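Local coordinates for bifunctional pinoresinol-lariciresinol reductase 1 (Thuja plicata, PDB 1QYD), which catalyses the NADPH-dependent, enantioselective reduction of (-)-pinoresinol to (-)-lariciresinol and then to (+)-secoisolariciresinol in lignan biosynthesis, at residues G107-F112 against S149-Y154; R179-I184 against D245-S250; P223-S228 against Y302-S307. All coordinates share one frame; numbering follows the deposited sequence.

Interaction 1 (G107-F112 against S149-Y154); sequences GNIKRF and SIPYTY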
loop_
_atom_site.group_PDB
_atom_site.type_symbol
_atom_site.label_atom_id
_atom_site.label_comp_id
_atom_site.label_asym_id
_atom_site.label_seq_id
_atom_site.Cartn_x
_atom_site.Cartn_y
_atom_site.Cartn_z
ATOM N N GLY A 107 -19.233 2.576 -23.090
ATOM C CA GLY A 107 -19.058 1.373 -23.885
ATOM C C GLY A 107 -18.229 1.619 -25.108
ATOM O O GLY A 107 -17.759 0.679 -25.743
ATOM N N ASN A 108 -18.005 2.887 -25.426
ATOM C CA ASN A 108 -17.311 3.233 -26.645
ATOM C C ASN A 108 -15.785 3.097 -26.701
ATOM O O ASN A 108 -15.223 3.422 -27.751
ATOM C CB ASN A 108 -17.742 4.651 -26.987
ATOM C CG ASN A 108 -17.081 5.710 -26.126
ATOM O OD1 ASN A 108 -16.388 6.583 -26.660
ATOM N ND2 ASN A 108 -17.272 5.628 -24.805
ATOM N N ILE A 109 -15.085 2.652 -25.631
ATOM C CA ILE A 109 -13.634 2.449 -25.682
ATOM C C ILE A 109 -13.304 1.151 -26.432
ATOM O O ILE A 109 -13.807 0.059 -26.128
ATOM C CB ILE A 109 -13.060 2.447 -24.217
ATOM C CG1 ILE A 109 -12.261 3.724 -24.033
ATOM C CG2 ILE A 109 -12.044 1.348 -23.927
ATOM C CD1 ILE A 109 -12.981 5.047 -23.783
ATOM N N LYS A 110 -12.503 1.345 -27.493
ATOM C CA LYS A 110 -12.007 0.283 -28.358
ATOM C C LYS A 110 -10.705 -0.343 -27.858
ATOM O O LYS A 110 -10.346 -1.438 -28.288
ATOM C CB LYS A 110 -11.785 0.831 -29.773
ATOM C CG LYS A 110 -13.036 1.086 -30.603
ATOM C CD LYS A 110 -13.679 -0.271 -30.863
ATOM C CE LYS A 110 -15.008 -0.169 -31.600
ATOM N NZ LYS A 110 -15.510 -1.507 -31.842
ATOM N N ARG A 111 -9.985 0.345 -26.960
ATOM C CA ARG A 111 -8.743 -0.117 -26.354
ATOM C C ARG A 111 -8.307 0.673 -25.148
ATOM O O ARG A 111 -8.249 1.896 -25.132
ATOM C CB ARG A 111 -7.541 -0.047 -27.284
ATOM C CG ARG A 111 -6.422 -1.011 -26.915
ATOM C CD ARG A 111 -6.846 -2.445 -27.184
ATOM N NE ARG A 111 -7.232 -2.662 -28.564
ATOM C CZ ARG A 111 -6.354 -3.019 -29.489
ATOM N NH1 ARG A 111 -5.058 -3.191 -29.207
ATOM N NH2 ARG A 111 -6.813 -3.252 -30.709
ATOM N N PHE A 112 -7.931 -0.139 -24.181
ATOM C CA PHE A 112 -7.365 0.306 -22.924
ATOM C C PHE A 112 -6.021 -0.385 -22.700
ATOM O O PHE A 112 -5.916 -1.618 -22.739
ATOM C CB PHE A 112 -8.295 -0.047 -21.819
ATOM C CG PHE A 112 -7.824 0.428 -20.466
ATOM C CD1 PHE A 112 -7.210 1.664 -20.318
ATOM C CD2 PHE A 112 -8.072 -0.369 -19.351
ATOM C CE1 PHE A 112 -6.848 2.105 -19.042
ATOM C CE2 PHE A 112 -7.709 0.067 -18.081
ATOM C CZ PHE A 112 -7.095 1.309 -17.928
ATOM N N SER A 149 -14.555 -7.374 -19.470
ATOM C CA SER A 149 -14.243 -7.551 -20.900
ATOM C C SER A 149 -14.046 -6.287 -21.762
ATOM O O SER A 149 -14.726 -5.965 -22.741
ATOM C CB SER A 149 -15.328 -8.491 -21.508
ATOM O OG SER A 149 -15.270 -9.753 -20.843
ATOM N N ILE A 150 -13.034 -5.560 -21.271
ATOM C CA ILE A 150 -12.500 -4.352 -21.881
ATOM C C ILE A 150 -11.562 -4.837 -22.986
ATOM O O ILE A 150 -11.078 -5.970 -22.898
ATOM C CB ILE A 150 -11.794 -3.549 -20.732
ATOM C CG1 ILE A 150 -12.889 -3.020 -19.793
ATOM C CG2 ILE A 150 -10.947 -2.396 -21.260
ATOM C CD1 ILE A 150 -12.446 -2.179 -18.582
ATOM N N PRO A 151 -11.317 -4.097 -24.071
ATOM C CA PRO A 151 -10.299 -4.402 -25.064
ATOM C C PRO A 151 -8.916 -3.936 -24.653
ATOM O O PRO A 151 -8.661 -2.741 -24.682
ATOM C CB PRO A 151 -10.789 -3.728 -26.300
ATOM C CG PRO A 151 -12.224 -3.406 -25.997
ATOM C CD PRO A 151 -12.174 -3.035 -24.552
ATOM N N TYR A 152 -8.006 -4.855 -24.300
ATOM C CA TYR A 152 -6.645 -4.544 -23.806
ATOM C C TYR A 152 -5.407 -4.902 -24.631
ATOM O O TYR A 152 -5.383 -5.700 -25.571
ATOM C CB TYR A 152 -6.405 -5.165 -22.400
ATOM C CG TYR A 152 -6.880 -6.602 -22.206
ATOM C CD1 TYR A 152 -8.242 -6.811 -21.983
ATOM C CD2 TYR A 152 -6.020 -7.706 -22.240
ATOM C CE1 TYR A 152 -8.753 -8.099 -21.801
ATOM C CE2 TYR A 152 -6.522 -9.005 -22.055
ATOM C CZ TYR A 152 -7.895 -9.197 -21.838
ATOM O OH TYR A 152 -8.463 -10.463 -21.669
ATOM N N THR A 153 -4.331 -4.210 -24.274
ATOM C CA THR A 153 -3.010 -4.487 -24.818
ATOM C C THR A 153 -2.158 -4.188 -23.626
ATOM O O THR A 153 -2.247 -3.089 -23.080
ATOM C CB THR A 153 -2.595 -3.553 -25.925
ATOM O OG1 THR A 153 -3.615 -3.580 -26.913
ATOM C CG2 THR A 153 -1.270 -3.977 -26.514
ATOM N N TYR A 154 -1.404 -5.188 -23.162
ATOM C CA TYR A 154 -0.509 -4.945 -22.036
ATOM C C TYR A 154 0.885 -4.716 -22.594
ATOM O O TYR A 154 1.515 -5.588 -23.173
ATOM C CB TYR A 154 -0.533 -6.134 -21.100
ATOM C CG TYR A 154 -1.904 -6.385 -20.503
ATOM C CD1 TYR A 154 -2.401 -7.677 -20.459
ATOM C CD2 TYR A 154 -2.659 -5.341 -19.980
ATOM C CE1 TYR A 154 -3.642 -7.938 -19.882
ATOM C CE2 TYR A 154 -3.908 -5.596 -19.409
ATOM C CZ TYR A 154 -4.391 -6.896 -19.354
ATOM O OH TYR A 154 -5.590 -7.160 -18.732
#

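Interaction 2 (R179-I184 against D245-S250); sequences RDKVLI and DKIYIS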
loop_
_atom_site.group_PDB
_atom_site.type_symbol
_atom_site.label_atom_id
_atom_site.label_comp_id
_atom_site.label_asym_id
_atom_site.label_seq_id
_atom_site.Cartn_x
_atom_site.Cartn_y
_atom_site.Cartn_z
ATOM N N ARG A 179 32.652 6.555 -13.486
ATOM C CA ARG A 179 34.075 6.313 -13.680
ATOM C C ARG A 179 34.614 5.477 -12.500
ATOM O O ARG A 179 34.058 5.478 -11.383
ATOM C CB ARG A 179 34.823 7.652 -13.773
ATOM C CG ARG A 179 36.275 7.455 -14.247
ATOM C CD ARG A 179 37.038 8.732 -14.564
ATOM N NE ARG A 179 36.579 9.337 -15.800
ATOM C CZ ARG A 179 36.517 10.663 -15.944
ATOM N NH1 ARG A 179 36.875 11.483 -14.957
ATOM N NH2 ARG A 179 36.092 11.177 -17.096
ATOM N N ASP A 180 35.708 4.748 -12.822
ATOM C CA ASP A 180 36.472 3.806 -11.988
ATOM C C ASP A 180 35.763 2.471 -11.791
ATOM O O ASP A 180 36.163 1.524 -12.457
ATOM C CB ASP A 180 36.806 4.349 -10.557
ATOM C CG ASP A 180 37.778 5.525 -10.427
ATOM O OD1 ASP A 180 38.759 5.406 -9.690
ATOM O OD2 ASP A 180 37.535 6.568 -11.039
ATOM N N LYS A 181 34.721 2.332 -10.946
ATOM C CA LYS A 181 34.055 1.059 -10.664
ATOM C C LYS A 181 32.728 0.853 -11.356
ATOM O O LYS A 181 32.155 1.771 -11.944
ATOM C CB LYS A 181 33.715 0.878 -9.206
ATOM C CG LYS A 181 34.826 0.911 -8.199
ATOM C CD LYS A 181 34.241 1.591 -6.963
ATOM C CE LYS A 181 34.110 3.098 -7.198
ATOM N NZ LYS A 181 33.572 3.706 -5.999
ATOM N N VAL A 182 32.273 -0.399 -11.218
ATOM C CA VAL A 182 30.952 -0.851 -11.604
ATOM C C VAL A 182 30.726 -2.119 -10.818
ATOM O O VAL A 182 31.570 -3.015 -10.816
ATOM C CB VAL A 182 30.745 -1.242 -13.113
ATOM C CG1 VAL A 182 30.300 -0.015 -13.899
ATOM C CG2 VAL A 182 32.016 -1.834 -13.704
ATOM N N LEU A 183 29.602 -2.182 -10.105
ATOM C CA LEU A 183 29.220 -3.387 -9.390
ATOM C C LEU A 183 28.473 -4.267 -10.404
ATOM O O LEU A 183 27.607 -3.751 -11.122
ATOM C CB LEU A 183 28.338 -2.973 -8.208
ATOM C CG LEU A 183 28.198 -3.834 -6.916
ATOM C CD1 LEU A 183 28.485 -2.965 -5.681
ATOM C CD2 LEU A 183 26.773 -4.346 -6.746
ATOM N N ILE A 184 28.864 -5.555 -10.582
ATOM C CA ILE A 184 28.142 -6.469 -11.476
ATOM C C ILE A 184 27.429 -7.546 -10.661
ATOM O O ILE A 184 27.827 -7.980 -9.585
ATOM C CB ILE A 184 29.085 -7.163 -12.536
ATOM C CG1 ILE A 184 29.737 -6.154 -13.471
ATOM C CG2 ILE A 184 28.256 -8.080 -13.427
ATOM C CD1 ILE A 184 30.335 -6.745 -14.769
ATOM N N ASP A 245 36.844 -0.962 -13.493
ATOM C CA ASP A 245 37.281 -1.907 -12.503
ATOM C C ASP A 245 36.095 -2.503 -11.763
ATOM O O ASP A 245 35.490 -2.015 -10.805
ATOM C CB ASP A 245 38.250 -1.181 -11.569
ATOM C CG ASP A 245 39.582 -0.830 -12.228
ATOM O OD1 ASP A 245 39.668 0.150 -12.972
ATOM O OD2 ASP A 245 40.543 -1.551 -11.987
ATOM N N LYS A 246 35.865 -3.664 -12.358
ATOM C CA LYS A 246 34.826 -4.626 -12.054
ATOM C C LYS A 246 34.941 -5.341 -10.721
ATOM O O LYS A 246 36.037 -5.695 -10.290
ATOM C CB LYS A 246 34.806 -5.628 -13.198
ATOM C CG LYS A 246 34.533 -4.880 -14.482
ATOM C CD LYS A 246 34.506 -5.825 -15.642
ATOM C CE LYS A 246 35.412 -5.282 -16.733
ATOM N NZ LYS A 246 35.061 -3.915 -17.061
ATOM N N ILE A 247 33.796 -5.584 -10.065
ATOM C CA ILE A 247 33.794 -6.145 -8.718
ATOM C C ILE A 247 33.018 -7.468 -8.593
ATOM O O ILE A 247 33.574 -8.452 -8.082
ATOM C CB ILE A 247 33.209 -5.089 -7.723
ATOM C CG1 ILE A 247 33.531 -3.620 -8.066
ATOM C CG2 ILE A 247 33.823 -5.409 -6.369
ATOM C CD1 ILE A 247 34.964 -3.084 -7.861
ATOM N N TYR A 248 31.765 -7.513 -9.107
ATOM C CA TYR A 248 30.815 -8.639 -9.114
ATOM C C TYR A 248 30.255 -9.011 -7.736
ATOM O O TYR A 248 30.959 -8.971 -6.724
ATOM C CB TYR A 248 31.428 -9.920 -9.738
ATOM C CG TYR A 248 31.948 -9.793 -11.178
ATOM C CD1 TYR A 248 33.113 -9.066 -11.408
ATOM C CD2 TYR A 248 31.296 -10.363 -12.280
ATOM C CE1 TYR A 248 33.626 -8.893 -12.694
ATOM C CE2 TYR A 248 31.803 -10.197 -13.586
ATOM C CZ TYR A 248 32.973 -9.454 -13.776
ATOM O OH TYR A 248 33.527 -9.231 -15.020
ATOM N N ILE A 249 28.956 -9.361 -7.653
ATOM C CA ILE A 249 28.281 -9.660 -6.390
ATOM C C ILE A 249 27.246 -10.777 -6.538
ATOM O O ILE A 249 26.836 -11.014 -7.660
ATOM C CB ILE A 249 27.684 -8.321 -5.908
ATOM C CG1 ILE A 249 27.546 -8.426 -4.417
ATOM C CG2 ILE A 249 26.346 -7.999 -6.563
ATOM C CD1 ILE A 249 27.287 -7.082 -3.714
ATOM N N SER A 250 26.728 -11.458 -5.502
ATOM C CA SER A 250 25.868 -12.646 -5.651
ATOM C C SER A 250 24.560 -12.711 -4.850
ATOM O O SER A 250 24.243 -11.759 -4.141
ATOM C CB SER A 250 26.713 -13.867 -5.317
ATOM O OG SER A 250 27.291 -13.762 -4.017
#

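Interaction 3 (P223-S228 against Y302-S307); sequences PMNILS and YVTMDS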
loop_
_atom_site.group_PDB
_atom_site.type_symbol
_atom_site.label_atom_id
_atom_site.label_comp_id
_atom_site.label_asym_id
_atom_site.label_seq_id
_atom_site.Cartn_x
_atom_site.Cartn_y
_atom_site.Cartn_z
ATOM N N PRO A 223 15.725 -6.719 -31.038
ATOM C CA PRO A 223 16.718 -7.792 -31.163
ATOM C C PRO A 223 18.117 -7.396 -30.654
ATOM O O PRO A 223 18.686 -8.025 -29.751
ATOM C CB PRO A 223 16.651 -8.111 -32.636
ATOM C CG PRO A 223 15.247 -7.702 -33.073
ATOM C CD PRO A 223 15.038 -6.437 -32.304
ATOM N N MET A 224 18.572 -6.242 -31.173
ATOM C CA MET A 224 19.879 -5.664 -30.874
ATOM C C MET A 224 20.163 -5.308 -29.414
ATOM O O MET A 224 21.321 -5.359 -28.961
ATOM C CB MET A 224 20.093 -4.399 -31.710
ATOM C CG MET A 224 20.418 -4.747 -33.153
ATOM S SD MET A 224 21.044 -3.379 -34.170
ATOM C CE MET A 224 22.703 -3.312 -33.543
ATOM N N ASN A 225 19.094 -4.956 -28.690
ATOM C CA ASN A 225 19.220 -4.576 -27.310
ATOM C C ASN A 225 18.872 -5.714 -26.386
ATOM O O ASN A 225 18.438 -5.429 -25.273
ATOM C CB ASN A 225 18.324 -3.401 -27.004
ATOM C CG ASN A 225 18.498 -2.188 -27.908
ATOM O OD1 ASN A 225 19.123 -2.240 -28.978
ATOM N ND2 ASN A 225 17.900 -1.077 -27.457
ATOM N N ILE A 226 19.000 -7.015 -26.757
ATOM C CA ILE A 226 18.824 -8.073 -25.747
ATOM C C ILE A 226 20.234 -8.388 -25.216
ATOM O O ILE A 226 20.958 -9.336 -25.573
ATOM C CB ILE A 226 18.206 -9.337 -26.338
ATOM C CG1 ILE A 226 16.877 -9.055 -27.036
ATOM C CG2 ILE A 226 18.036 -10.304 -25.162
ATOM C CD1 ILE A 226 16.420 -10.086 -28.082
ATOM N N LEU A 227 20.589 -7.504 -24.284
ATOM C CA LEU A 227 21.923 -7.471 -23.758
ATOM C C LEU A 227 22.031 -7.673 -22.268
ATOM O O LEU A 227 21.210 -7.251 -21.453
ATOM C CB LEU A 227 22.524 -6.149 -24.152
ATOM C CG LEU A 227 22.502 -5.789 -25.609
ATOM C CD1 LEU A 227 22.879 -4.346 -25.790
ATOM C CD2 LEU A 227 23.402 -6.722 -26.332
ATOM N N SER A 228 23.123 -8.361 -21.956
ATOM C CA SER A 228 23.477 -8.626 -20.585
ATOM C C SER A 228 24.000 -7.353 -19.940
ATOM O O SER A 228 24.175 -6.340 -20.620
ATOM C CB SER A 228 24.531 -9.758 -20.542
ATOM O OG SER A 228 25.800 -9.576 -21.181
ATOM N N TYR A 302 14.324 1.656 -33.874
ATOM C CA TYR A 302 14.767 1.556 -32.492
ATOM C C TYR A 302 16.230 1.889 -32.349
ATOM O O TYR A 302 17.104 1.599 -33.171
ATOM C CB TYR A 302 14.509 0.155 -31.865
ATOM C CG TYR A 302 15.216 -1.036 -32.464
ATOM C CD1 TYR A 302 14.596 -1.734 -33.499
ATOM C CD2 TYR A 302 16.494 -1.404 -32.011
ATOM C CE1 TYR A 302 15.259 -2.807 -34.097
ATOM C CE2 TYR A 302 17.164 -2.477 -32.615
ATOM C CZ TYR A 302 16.540 -3.174 -33.660
ATOM O OH TYR A 302 17.192 -4.224 -34.293
ATOM N N VAL A 303 16.386 2.617 -31.259
ATOM C CA VAL A 303 17.673 3.055 -30.776
ATOM C C VAL A 303 18.330 1.930 -29.997
ATOM O O VAL A 303 17.743 1.237 -29.159
ATOM C CB VAL A 303 17.416 4.308 -29.935
ATOM C CG1 VAL A 303 18.555 4.692 -29.044
ATOM C CG2 VAL A 303 17.226 5.430 -30.919
ATOM N N THR A 304 19.586 1.753 -30.391
ATOM C CA THR A 304 20.475 0.761 -29.799
ATOM C C THR A 304 21.153 1.401 -28.584
ATOM O O THR A 304 21.138 2.634 -28.432
ATOM C CB THR A 304 21.485 0.311 -30.889
ATOM O OG1 THR A 304 22.375 1.369 -31.240
ATOM C CG2 THR A 304 20.722 -0.083 -32.139
ATOM N N MET A 305 21.716 0.594 -27.668
ATOM C CA MET A 305 22.380 1.152 -26.492
ATOM C C MET A 305 23.732 1.821 -26.784
ATOM O O MET A 305 24.352 2.457 -25.953
ATOM C CB MET A 305 22.536 0.042 -25.485
ATOM C CG MET A 305 21.203 -0.592 -25.211
ATOM S SD MET A 305 20.027 0.733 -24.884
ATOM C CE MET A 305 20.587 0.988 -23.247
ATOM N N ASP A 306 24.200 1.681 -28.011
ATOM C CA ASP A 306 25.375 2.291 -28.574
ATOM C C ASP A 306 24.926 3.690 -28.896
ATOM O O ASP A 306 25.478 4.652 -28.388
ATOM C CB ASP A 306 25.774 1.515 -29.830
ATOM C CG ASP A 306 26.267 0.086 -29.556
ATOM O OD1 ASP A 306 25.473 -0.793 -29.196
ATOM O OD2 ASP A 306 27.474 -0.144 -29.677
ATOM N N SER A 307 23.878 3.854 -29.686
ATOM C CA SER A 307 23.394 5.177 -30.011
ATOM C C SER A 307 22.761 5.935 -28.836
ATOM O O SER A 307 22.852 7.164 -28.774
ATOM C CB SER A 307 22.457 4.972 -31.175
ATOM O OG SER A 307 23.194 4.293 -32.196
#

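Interaction 1 (G107-F112 against S149-Y154)
Thr153 OG1 is a hydroxyl gripped by two partners: it takes a hydrogen bond from Arg111 NH1 at 2.7 Å and bonds as well to the backbone oxygen of Thr213. The arginine reaches it by folding back, its chain bent at chi2 (70°) and chi3 (57°), which brings CD beside Pro151 O and lays the hydroxyl at the guanidinium edge, close to the plane. NH1 is also bonded to Thr213 OG1 and NH2 to the carbonyl of Asp210, so the rotation of the buried guanidinium is fixed by several partners at once. Next to this polar group the two backbones form a single beta bridge, Phe112 with Tyr152. Phe112 N donates to Pro151 O at 2.7 Å, nearly straight at 165°, while the return bond from Thr153 N to Phe112 O is weak. Ile150 supplies the apolar packing, its CG2 3.6 Å from Phe112 CB; the Pro151 ring rests on the carbonyl oxygens of Ile109 and Lys110. In this Rossmann-type, nucleotide-binding fold, strand 111-113 is an outermost strand, within this chain, of the five-stranded parallel sheet, and the bridge joins it to the loop between helix 133-147 and strand 154-156. Helix 96-105 packs on Ile109, Phe112 and Ile150, strand 79-82 runs alongside Arg111 and Phe112, and Ile145 of helix 133-147 meets Phe112 and Tyr152.

Interaction 2 (R179-I184 against D245-S250)
A loose parallel pairing at the protein surface, far from the cofactor and substrate sites, brings Ile184 against Tyr248 and ties residues 179-184 to 245-250. The firm backbone bond is at one end, Asp245 N to Asp180 O, 2.8 Å long and nearly straight at 169°; farther along, the bonds from Ile247 N to Val182 O and from Ile249 N to Ile184 O are weak. Side chains do much of the joining. Ile184 lies alongside Tyr248 and points the same way, its CB over one ring face at 4.2 Å from the centroid in a CH-pi contact, displaced toward the rim. Its CD1 extends along the same ring to CZ, 3.9 Å away. An alanine in place of Tyr248 would probably strip Ile184 of this aromatic cover and open a gap beside it. Val182 and Lys246 also run side by side, CG2 to CG at 4.0 Å, while the lysine amine goes on to a salt bridge with Glu237. On another flank Leu183 CD2 meets Ile249 CG2 at 3.7 Å, the two side chains crossing at a slant. Helix 229-241 packs on the 179-184 side, its Ile233 touching both Val182 and Ile184 and its Gln229 touching Ile184.

Interaction 3 (P223-S228 against Y302-S307)
Asn225 and Val303 make the tight centre of this contact: the amide nitrogen ND2 donates to Val303 O over 2.9 Å, almost straight at 169°, with the acceptor close to the plane of the amide. The same nitrogen bonds to the carbonyl of Trp194, so two backbone oxygens hold the buried amide and fix its rotation. Its other branch, OD1, rests 3.4 Å from Thr304 CA, and the Met305 side chain crosses that of Asn225 at about a right angle, SD 3.8 Å from ND2. Thr304 is the N-cap of helix 305-309: its OG1, set between the backbone N and carbonyl carbon (chi1 68°), accepts from Ser307 N in a capping bond. The amide of Asn225 thus meets the segment just where the extended chain turns into this C-terminal helix, and joins it to the turn that leads into strand 226-228, within this chain an outermost strand of the small mixed sheet. Packing on the more exposed side is different in kind. There Met224 lies across the edge of the Tyr302 ring, CB 3.6 Å from CE2 and in the ring plane, with the sulfur farther out in an oblique Met-aromatic contact. Beyond the ring, Met224 SD meets Thr304 CG2 at 3.9 Å. Pro223 CD packs on Tyr302 CZ at 3.8 Å, an apolar contact, and Thr294 of helix 293-296 touches both Pro223 and Tyr302.

How the interactions relate
From the N terminus, the chain first builds the parallel nucleotide-binding sheet, and interaction 1 closes a loop of 36 residues that includes helix 133-147. That contact is complete before the others begin. Interaction 2 then opens at 179-184, and interaction 3 opens at 223-228 before 245-250 returns to close interaction 2; interaction 3 waits for 302-307, so the two cross rather than nest. Their centres lie 21 Å apart, and helix 229-241, which follows strand 226-228 directly, packs against both. On opposite sides of the chain's centre, interaction 1 joins the Rossmann sheet to the loop after helix 133-147 and interaction 2 pairs two short surface strands; interaction 3 ties in the C-terminal helix.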